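ATP-dependent kinase YFH7 (Saccharomyces cerevisiae, PDB 2GA8) is an ATP-dependent kinase that could be involved in the assembly of the endoplasmic reticulum membrane. Local coordinates at residues Lys70-Leu75 and Thr233-Phe238; Asp99-Val104 and Leu171-Asp176. All coordinates share one frame; numbering follows the deposited sequence.

Contact 1: Lys70-Leu75 and Thr233-Phe238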
ATOM      1  N   LYS A  70       9.856  -0.605 -27.180  1.00 29.61           N
ATOM      2  CA  LYS A  70      10.569   0.196 -26.193  1.00 28.80           C
ATOM      3  C   LYS A  70      11.112  -0.690 -25.082  1.00 27.59           C
ATOM      4  O   LYS A  70      10.592  -1.776 -24.831  1.00 27.61           O
ATOM      5  CB  LYS A  70       9.640   1.259 -25.601  1.00 29.56           C
ATOM      6  CG  LYS A  70       9.179   2.300 -26.600  1.00 30.76           C
ATOM      7  CD  LYS A  70       8.407   3.408 -25.910  1.00 34.99           C
ATOM      8  CE  LYS A  70       8.091   4.544 -26.869  1.00 36.00           C
ATOM      9  NZ  LYS A  70       7.460   5.695 -26.162  1.00 38.29           N
ATOM     10  N   PRO A  71      12.188  -0.250 -24.413  1.00 27.27           N
ATOM     11  CA  PRO A  71      12.746  -1.065 -23.332  1.00 27.04           C
ATOM     12  C   PRO A  71      11.893  -0.948 -22.070  1.00 26.33           C
ATOM     13  O   PRO A  71      11.153   0.025 -21.897  1.00 25.01           O
ATOM     14  CB  PRO A  71      14.138  -0.476 -23.148  1.00 27.07           C
ATOM     15  CG  PRO A  71      13.909   0.977 -23.432  1.00 27.10           C
ATOM     16  CD  PRO A  71      13.025   0.936 -24.665  1.00 28.02           C
ATOM     17  N   MET A  72      11.998  -1.945 -21.201  1.00 26.45           N
ATOM     18  CA  MET A  72      11.252  -1.965 -19.949  1.00 27.87           C
ATOM     19  C   MET A  72      11.684  -0.813 -19.056  1.00 28.27           C
ATOM     20  O   MET A  72      12.864  -0.471 -19.010  1.00 29.85           O
ATOM     21  CB  MET A  72      11.504  -3.277 -19.207  1.00 28.23           C
ATOM     22  CG  MET A  72      11.087  -4.512 -19.967  1.00 30.18           C
ATOM     23  SD  MET A  72       9.327  -4.492 -20.305  1.00 31.79           S
ATOM     24  CE  MET A  72       8.680  -4.843 -18.678  1.00 28.53           C
ATOM     25  N   VAL A  73      10.733  -0.214 -18.347  1.00 26.40           N
ATOM     26  CA  VAL A  73      11.054   0.878 -17.437  1.00 27.01           C
ATOM     27  C   VAL A  73      11.939   0.288 -16.342  1.00 27.01           C
ATOM     28  O   VAL A  73      11.605  -0.749 -15.769  1.00 27.56           O
ATOM     29  CB  VAL A  73       9.780   1.471 -16.786  1.00 27.12           C
ATOM     30  CG1 VAL A  73      10.157   2.542 -15.771  1.00 27.78           C
ATOM     31  CG2 VAL A  73       8.875   2.060 -17.857  1.00 28.13           C
ATOM     32  N   ASN A  74      13.075   0.924 -16.073  1.00 28.10           N
ATOM     33  CA  ASN A  74      13.976   0.437 -15.031  1.00 29.86           C
ATOM     34  C   ASN A  74      13.495   1.070 -13.734  1.00 29.38           C
ATOM     35  O   ASN A  74      13.594   2.279 -13.551  1.00 28.93           O
ATOM     36  CB  ASN A  74      15.419   0.859 -15.317  1.00 32.11           C
ATOM     37  CG  ASN A  74      16.422   0.086 -14.484  1.00 34.53           C
ATOM     38  OD1 ASN A  74      16.277  -0.029 -13.268  1.00 36.11           O
ATOM     39  ND2 ASN A  74      17.451  -0.444 -15.137  1.00 35.32           N
ATOM     40  N   LEU A  75      12.973   0.251 -12.830  1.00 28.09           N
ATOM     41  CA  LEU A  75      12.433   0.782 -11.590  1.00 28.33           C
ATOM     42  C   LEU A  75      13.383   0.881 -10.412  1.00 29.26           C
ATOM     43  O   LEU A  75      13.180   1.715  -9.529  1.00 30.55           O
ATOM     44  CB  LEU A  75      11.202  -0.031 -11.191  1.00 26.46           C
ATOM     45  CG  LEU A  75      10.113  -0.021 -12.265  1.00 23.73           C
ATOM     46  CD1 LEU A  75       8.977  -0.935 -11.862  1.00 25.96           C
ATOM     47  CD2 LEU A  75       9.626   1.403 -12.477  1.00 23.88           C
ATOM     48  N   THR A 233       5.985  -1.713 -21.558  1.00 14.90           N
ATOM     49  CA  THR A 233       7.179  -1.365 -20.784  1.00 16.57           C
ATOM     50  C   THR A 233       7.030  -1.453 -19.270  1.00 16.53           C
ATOM     51  O   THR A 233       8.022  -1.364 -18.550  1.00 16.65           O
ATOM     52  CB  THR A 233       7.658   0.057 -21.101  1.00 18.10           C
ATOM     53  OG1 THR A 233       6.674   0.999 -20.656  1.00 19.88           O
ATOM     54  CG2 THR A 233       7.886   0.220 -22.593  1.00 19.20           C
ATOM     55  N   ILE A 234       5.803  -1.628 -18.793  1.00 14.55           N
ATOM     56  CA  ILE A 234       5.533  -1.702 -17.358  1.00 15.26           C
ATOM     57  C   ILE A 234       5.581  -3.144 -16.859  1.00 15.45           C
ATOM     58  O   ILE A 234       4.770  -3.973 -17.258  1.00 17.16           O
ATOM     59  CB  ILE A 234       4.147  -1.081 -17.042  1.00 14.34           C
ATOM     60  CG1 ILE A 234       4.115   0.373 -17.526  1.00 15.78           C
ATOM     61  CG2 ILE A 234       3.854  -1.160 -15.544  1.00 16.77           C
ATOM     62  CD1 ILE A 234       5.065   1.310 -16.781  1.00 16.32           C
ATOM     63  N   PRO A 235       6.535  -3.459 -15.966  1.00 15.27           N
ATOM     64  CA  PRO A 235       6.664  -4.819 -15.439  1.00 16.78           C
ATOM     65  C   PRO A 235       5.678  -5.120 -14.323  1.00 16.00           C
ATOM     66  O   PRO A 235       5.050  -4.213 -13.781  1.00 17.58           O
ATOM     67  CB  PRO A 235       8.096  -4.842 -14.935  1.00 16.41           C
ATOM     68  CG  PRO A 235       8.211  -3.468 -14.314  1.00 17.46           C
ATOM     69  CD  PRO A 235       7.539  -2.565 -15.358  1.00 16.76           C
ATOM     70  N   ASP A 236       5.540  -6.399 -13.989  1.00 16.60           N
ATOM     71  CA  ASP A 236       4.659  -6.799 -12.901  1.00 16.09           C
ATOM     72  C   ASP A 236       5.385  -6.480 -11.602  1.00 16.94           C
ATOM     73  O   ASP A 236       6.577  -6.751 -11.469  1.00 17.25           O
ATOM     74  CB  ASP A 236       4.365  -8.305 -12.942  1.00 17.23           C
ATOM     75  CG  ASP A 236       3.396  -8.690 -14.046  1.00 20.77           C
ATOM     76  OD1 ASP A 236       2.748  -7.793 -14.620  1.00 20.44           O
ATOM     77  OD2 ASP A 236       3.271  -9.902 -14.326  1.00 22.24           O
ATOM     78  N   ILE A 237       4.665  -5.898 -10.652  1.00 16.27           N
ATOM     79  CA  ILE A 237       5.241  -5.561  -9.357  1.00 15.22           C
ATOM     80  C   ILE A 237       4.463  -6.349  -8.318  1.00 15.66           C
ATOM     81  O   ILE A 237       3.244  -6.217  -8.228  1.00 16.26           O
ATOM     82  CB  ILE A 237       5.098  -4.059  -9.058  1.00 13.91           C
ATOM     83  CG1 ILE A 237       5.818  -3.249 -10.135  1.00 14.38           C
ATOM     84  CG2 ILE A 237       5.676  -3.743  -7.678  1.00 14.55           C
ATOM     85  CD1 ILE A 237       5.524  -1.763 -10.077  1.00 13.58           C
ATOM     86  N   PHE A 238       5.166  -7.172  -7.549  1.00 15.90           N
ATOM     87  CA  PHE A 238       4.539  -7.987  -6.515  1.00 16.17           C
ATOM     88  C   PHE A 238       4.802  -7.407  -5.136  1.00 14.37           C
ATOM     89  O   PHE A 238       5.944  -7.146  -4.771  1.00 15.45           O
ATOM     90  CB  PHE A 238       5.074  -9.414  -6.592  1.00 19.12           C
ATOM     91  CG  PHE A 238       4.686 -10.119  -7.852  1.00 20.59           C
ATOM     92  CD1 PHE A 238       3.451 -10.744  -7.956  1.00 22.82           C
ATOM     93  CD2 PHE A 238       5.529 -10.101  -8.960  1.00 23.60           C
ATOM     94  CE1 PHE A 238       3.055 -11.343  -9.151  1.00 24.51           C
ATOM     95  CE2 PHE A 238       5.142 -10.698 -10.159  1.00 23.48           C
ATOM     96  CZ  PHE A 238       3.906 -11.316 -10.254  1.00 24.28           C
TER
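Val73 and Thr233 show how a single backbone bond can set the register for two loops whose side chains do the rest. Val73 N donates to Thr233 O at 3.0 Å, almost straight at 172°, and this is the one hydrogen bond between the segments. Around the same carbonyl, Met72 folds back: chi2 bends its chain at SD, and chi3 (-73°) then brings CE to 3.5 Å from Thr233 O and 3.8 Å from Pro235 CB. On the Thr233 side chain, the methyl CG2 meets Lys70 CB and lies 3.3 Å from Pro71 O, whereas OG1 turns to Ser231 and to the modified cysteine at position 208 for its hydrogen bonds. Further along, Leu75 CD1 meets Pro235 CG tip to tip at 3.6 Å and also touches Ile237 CD1. Behind this apolar group, Ile201 of helix 192-206 touches both Leu75 and Ile237, and Ile136 touches Leu75 and Pro235. Asn74 O accepts a bond from Lys204 of that helix. The arrangement is an irregular loop running roughly alongside the chain where it leads into strand 237-243, an inner strand of the mixed sheet of this P-loop kinase.

Contact 2: Asp99-Val104 and Leu171-Asp176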
ATOM      1  N   ASP A  99      21.684  -5.615  12.105  1.00 29.40           N
ATOM      2  CA  ASP A  99      22.097  -4.285  12.543  1.00 30.08           C
ATOM      3  C   ASP A  99      21.305  -3.091  12.004  1.00 29.02           C
ATOM      4  O   ASP A  99      21.669  -1.945  12.269  1.00 28.34           O
ATOM      5  CB  ASP A  99      23.579  -4.071  12.219  1.00 32.82           C
ATOM      6  CG  ASP A  99      24.471  -5.136  12.834  1.00 35.43           C
ATOM      7  OD1 ASP A  99      24.281  -5.460  14.025  1.00 38.25           O
ATOM      8  OD2 ASP A  99      25.371  -5.641  12.128  1.00 37.17           O
ATOM      9  N   HIS A 100      20.224  -3.339  11.270  1.00 25.83           N
ATOM     10  CA  HIS A 100      19.454  -2.231  10.708  1.00 25.11           C
ATOM     11  C   HIS A 100      17.940  -2.318  10.869  1.00 23.03           C
ATOM     12  O   HIS A 100      17.214  -1.530  10.272  1.00 24.03           O
ATOM     13  CB  HIS A 100      19.787  -2.085   9.221  1.00 26.53           C
ATOM     14  CG  HIS A 100      21.218  -1.743   8.953  1.00 28.36           C
ATOM     15  ND1 HIS A 100      21.751  -0.502   9.228  1.00 29.49           N
ATOM     16  CD2 HIS A 100      22.233  -2.484   8.446  1.00 30.43           C
ATOM     17  CE1 HIS A 100      23.033  -0.493   8.902  1.00 31.51           C
ATOM     18  NE2 HIS A 100      23.349  -1.684   8.425  1.00 31.31           N
ATOM     19  N   VAL A 101      17.463  -3.254  11.682  1.00 21.89           N
ATOM     20  CA  VAL A 101      16.027  -3.427  11.876  1.00 22.65           C
ATOM     21  C   VAL A 101      15.260  -2.198  12.367  1.00 21.83           C
ATOM     22  O   VAL A 101      14.053  -2.098  12.155  1.00 21.02           O
ATOM     23  CB  VAL A 101      15.733  -4.609  12.829  1.00 22.96           C
ATOM     24  CG1 VAL A 101      16.225  -5.902  12.206  1.00 24.17           C
ATOM     25  CG2 VAL A 101      16.402  -4.377  14.176  1.00 23.69           C
ATOM     26  N   GLU A 102      15.949  -1.265  13.019  1.00 21.63           N
ATOM     27  CA  GLU A 102      15.292  -0.062  13.525  1.00 22.46           C
ATOM     28  C   GLU A 102      15.831   1.202  12.855  1.00 21.28           C
ATOM     29  O   GLU A 102      15.545   2.316  13.292  1.00 22.92           O
ATOM     30  CB  GLU A 102      15.485   0.048  15.042  1.00 24.12           C
ATOM     31  CG  GLU A 102      14.958  -1.143  15.828  1.00 25.10           C
ATOM     32  CD  GLU A 102      15.151  -0.986  17.328  1.00 27.51           C
ATOM     33  OE1 GLU A 102      14.436  -0.170  17.945  1.00 26.64           O
ATOM     34  OE2 GLU A 102      16.028  -1.679  17.886  1.00 28.66           O
ATOM     35  N   ASP A 103      16.602   1.020  11.789  1.00 20.49           N
ATOM     36  CA  ASP A 103      17.203   2.140  11.067  1.00 18.95           C
ATOM     37  C   ASP A 103      16.308   2.641   9.931  1.00 18.29           C
ATOM     38  O   ASP A 103      16.297   2.073   8.838  1.00 16.16           O
ATOM     39  CB  ASP A 103      18.565   1.705  10.519  1.00 19.30           C
ATOM     40  CG  ASP A 103      19.287   2.812   9.788  1.00 21.41           C
ATOM     41  OD1 ASP A 103      18.785   3.956   9.769  1.00 22.47           O
ATOM     42  OD2 ASP A 103      20.369   2.532   9.231  1.00 25.03           O
ATOM     43  N   VAL A 104      15.569   3.717  10.191  1.00 18.60           N
ATOM     44  CA  VAL A 104      14.670   4.266   9.183  1.00 17.46           C
ATOM     45  C   VAL A 104      15.407   4.856   7.991  1.00 16.90           C
ATOM     46  O   VAL A 104      14.794   5.129   6.960  1.00 16.50           O
ATOM     47  CB  VAL A 104      13.729   5.347   9.783  1.00 18.60           C
ATOM     48  CG1 VAL A 104      12.916   4.745  10.912  1.00 20.29           C
ATOM     49  CG2 VAL A 104      14.539   6.548  10.278  1.00 19.34           C
ATOM     50  N   LEU A 171      11.074  -8.166  14.930  1.00 22.37           N
ATOM     51  CA  LEU A 171      10.808  -7.421  16.153  1.00 24.02           C
ATOM     52  C   LEU A 171      11.632  -7.959  17.323  1.00 25.10           C
ATOM     53  O   LEU A 171      11.893  -7.236  18.285  1.00 25.81           O
ATOM     54  CB  LEU A 171       9.314  -7.470  16.488  1.00 23.00           C
ATOM     55  CG  LEU A 171       8.364  -6.845  15.457  1.00 24.12           C
ATOM     56  CD1 LEU A 171       6.936  -6.980  15.946  1.00 25.73           C
ATOM     57  CD2 LEU A 171       8.713  -5.375  15.235  1.00 23.25           C
ATOM     58  N   ASP A 172      12.050  -9.220  17.236  1.00 26.92           N
ATOM     59  CA  ASP A 172      12.855  -9.829  18.295  1.00 28.69           C
ATOM     60  C   ASP A 172      14.265  -9.251  18.319  1.00 29.55           C
ATOM     61  O   ASP A 172      15.009  -9.441  19.282  1.00 30.03           O
ATOM     62  CB  ASP A 172      12.957 -11.346  18.106  1.00 31.60           C
ATOM     63  CG  ASP A 172      11.624 -12.048  18.262  1.00 33.92           C
ATOM     64  OD1 ASP A 172      10.884 -11.714  19.208  1.00 35.55           O
ATOM     65  OD2 ASP A 172      11.324 -12.944  17.445  1.00 37.65           O
ATOM     66  N   LEU A 173      14.631  -8.558  17.248  1.00 29.22           N
ATOM     67  CA  LEU A 173      15.955  -7.968  17.141  1.00 30.01           C
ATOM     68  C   LEU A 173      15.987  -6.517  17.611  1.00 30.73           C
ATOM     69  O   LEU A 173      17.052  -5.904  17.666  1.00 30.11           O
ATOM     70  CB  LEU A 173      16.448  -8.057  15.696  1.00 29.55           C
ATOM     71  CG  LEU A 173      16.576  -9.476  15.137  1.00 30.45           C
ATOM     72  CD1 LEU A 173      16.926  -9.419  13.657  1.00 30.45           C
ATOM     73  CD2 LEU A 173      17.637 -10.240  15.920  1.00 28.98           C
ATOM     74  N   PHE A 174      14.825  -5.968  17.941  1.00 32.32           N
ATOM     75  CA  PHE A 174      14.757  -4.591  18.420  1.00 34.80           C
ATOM     76  C   PHE A 174      15.605  -4.467  19.679  1.00 37.37           C
ATOM     77  O   PHE A 174      15.707  -5.415  20.457  1.00 36.40           O
ATOM     78  CB  PHE A 174      13.310  -4.202  18.732  1.00 34.17           C
ATOM     79  CG  PHE A 174      12.608  -3.504  17.601  1.00 34.42           C
ATOM     80  CD1 PHE A 174      12.650  -4.016  16.309  1.00 35.06           C
ATOM     81  CD2 PHE A 174      11.890  -2.335  17.834  1.00 34.64           C
ATOM     82  CE1 PHE A 174      11.980  -3.371  15.266  1.00 34.81           C
ATOM     83  CE2 PHE A 174      11.219  -1.686  16.798  1.00 34.80           C
ATOM     84  CZ  PHE A 174      11.265  -2.207  15.512  1.00 34.39           C
ATOM     85  N   LYS A 175      16.212  -3.302  19.879  1.00 40.24           N
ATOM     86  CA  LYS A 175      17.045  -3.081  21.056  1.00 44.16           C
ATOM     87  C   LYS A 175      16.248  -3.432  22.307  1.00 45.56           C
ATOM     88  O   LYS A 175      16.812  -3.800  23.338  1.00 46.25           O
ATOM     89  CB  LYS A 175      17.510  -1.622  21.117  1.00 44.69           C
ATOM     90  CG  LYS A 175      18.511  -1.338  22.229  1.00 47.11           C
ATOM     91  CD  LYS A 175      19.774  -2.172  22.066  1.00 47.85           C
ATOM     92  CE  LYS A 175      20.726  -1.970  23.235  1.00 49.25           C
ATOM     93  NZ  LYS A 175      21.946  -2.818  23.117  1.00 49.58           N
ATOM     94  N   ASP A 176      14.927  -3.320  22.202  1.00 47.31           N
ATOM     95  CA  ASP A 176      14.035  -3.634  23.309  1.00 49.21           C
ATOM     96  C   ASP A 176      12.908  -4.535  22.801  1.00 50.05           C
ATOM     97  O   ASP A 176      11.794  -4.075  22.551  1.00 49.01           O
ATOM     98  CB  ASP A 176      13.456  -2.346  23.897  1.00 50.54           C
ATOM     99  CG  ASP A 176      12.649  -2.594  25.151  1.00 52.31           C
ATOM    100  OD1 ASP A 176      13.208  -3.157  26.116  1.00 53.34           O
ATOM    101  OD2 ASP A 176      11.458  -2.226  25.175  1.00 53.43           O
TER
HETATM  102  O   HOH W   1      13.884  -0.883  20.673  1.00 31.05           O
HETATM  103  O   HOH W   2      17.948  -3.298  17.048  1.00 42.81           O
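Glu102 lies over Phe174 and, with the same side chain, bonds to the backbone just beyond it, a compact example of one residue serving two kinds of contact. The first kind is CH-pi and stacking. Glu102 CG sits 3.5 Å from the centroid of the Phe174 ring; CD, placed by an extended chi2 (-179°), and OE1 continue over the CD2 side of the same face, the carboxylate nearly parallel to it (planes 13° apart) with OE1 3.3 Å from CD2, while OE2 passes beyond the ring to the backbone.

The second kind is polar. Lys175 N donates to Glu102 OE2 at 2.6 Å, reaching it on the syn side but out of the carboxylate plane. A water also donates to OE2 and, at 2.8 Å, to Leu173 O, bridging the two segments; another donates to OE1 and accepts a weak bond from Asp176 N. This backbone N-H and the two waters would be expected to ease the burden of the carboxylate's charge. An alanine in place of Phe174 would probably leave Glu102 CG and CD without their flat support and the carboxylate more at liberty to turn.

The third kind is apolar: Val101 and Leu173 cross at about a right angle, CG1 to CD1 at 3.9 Å, while Val101 CG2 lies near Phe174 CD1. A mercury (II) ion lies close to the Phe174 side chain.

Val101 and Glu102 belong to the type I turn His100-Asp103, Leu173 and Phe174 to a second, Leu171-Phe174, which Lys175 directly follows. Val101 O is bonded by Arg127, Phe174 also touches Ala180, and Asp176 caps a backbone N leading into helix 178-181; the contact thus joins the loop between helix 84-92 and strand 109-111 to the link between helices 168-171 and 178-181.

The two contacts illustrate how a chain can close a wide loop and, within it, a smaller one: 70-75 comes first, then 99-104 and its partner 171-176, and finally 233-238. Their centres are 32 Å apart and their nearest atoms about 17 Å, so they do not touch. Helix 192-206 links them, since Ile201 and Lys204 meet contact 1 while Asn193, near its start, bonds to Asp103 O of contact 2. The mixed sheet is shared too: strands 80-81 and 109-111 follow the first segments, and 237-243 begins in contact 1. Both lie away from the predicted ATP-binding loop, and thus tie together parts of the fold outside the nucleotide site.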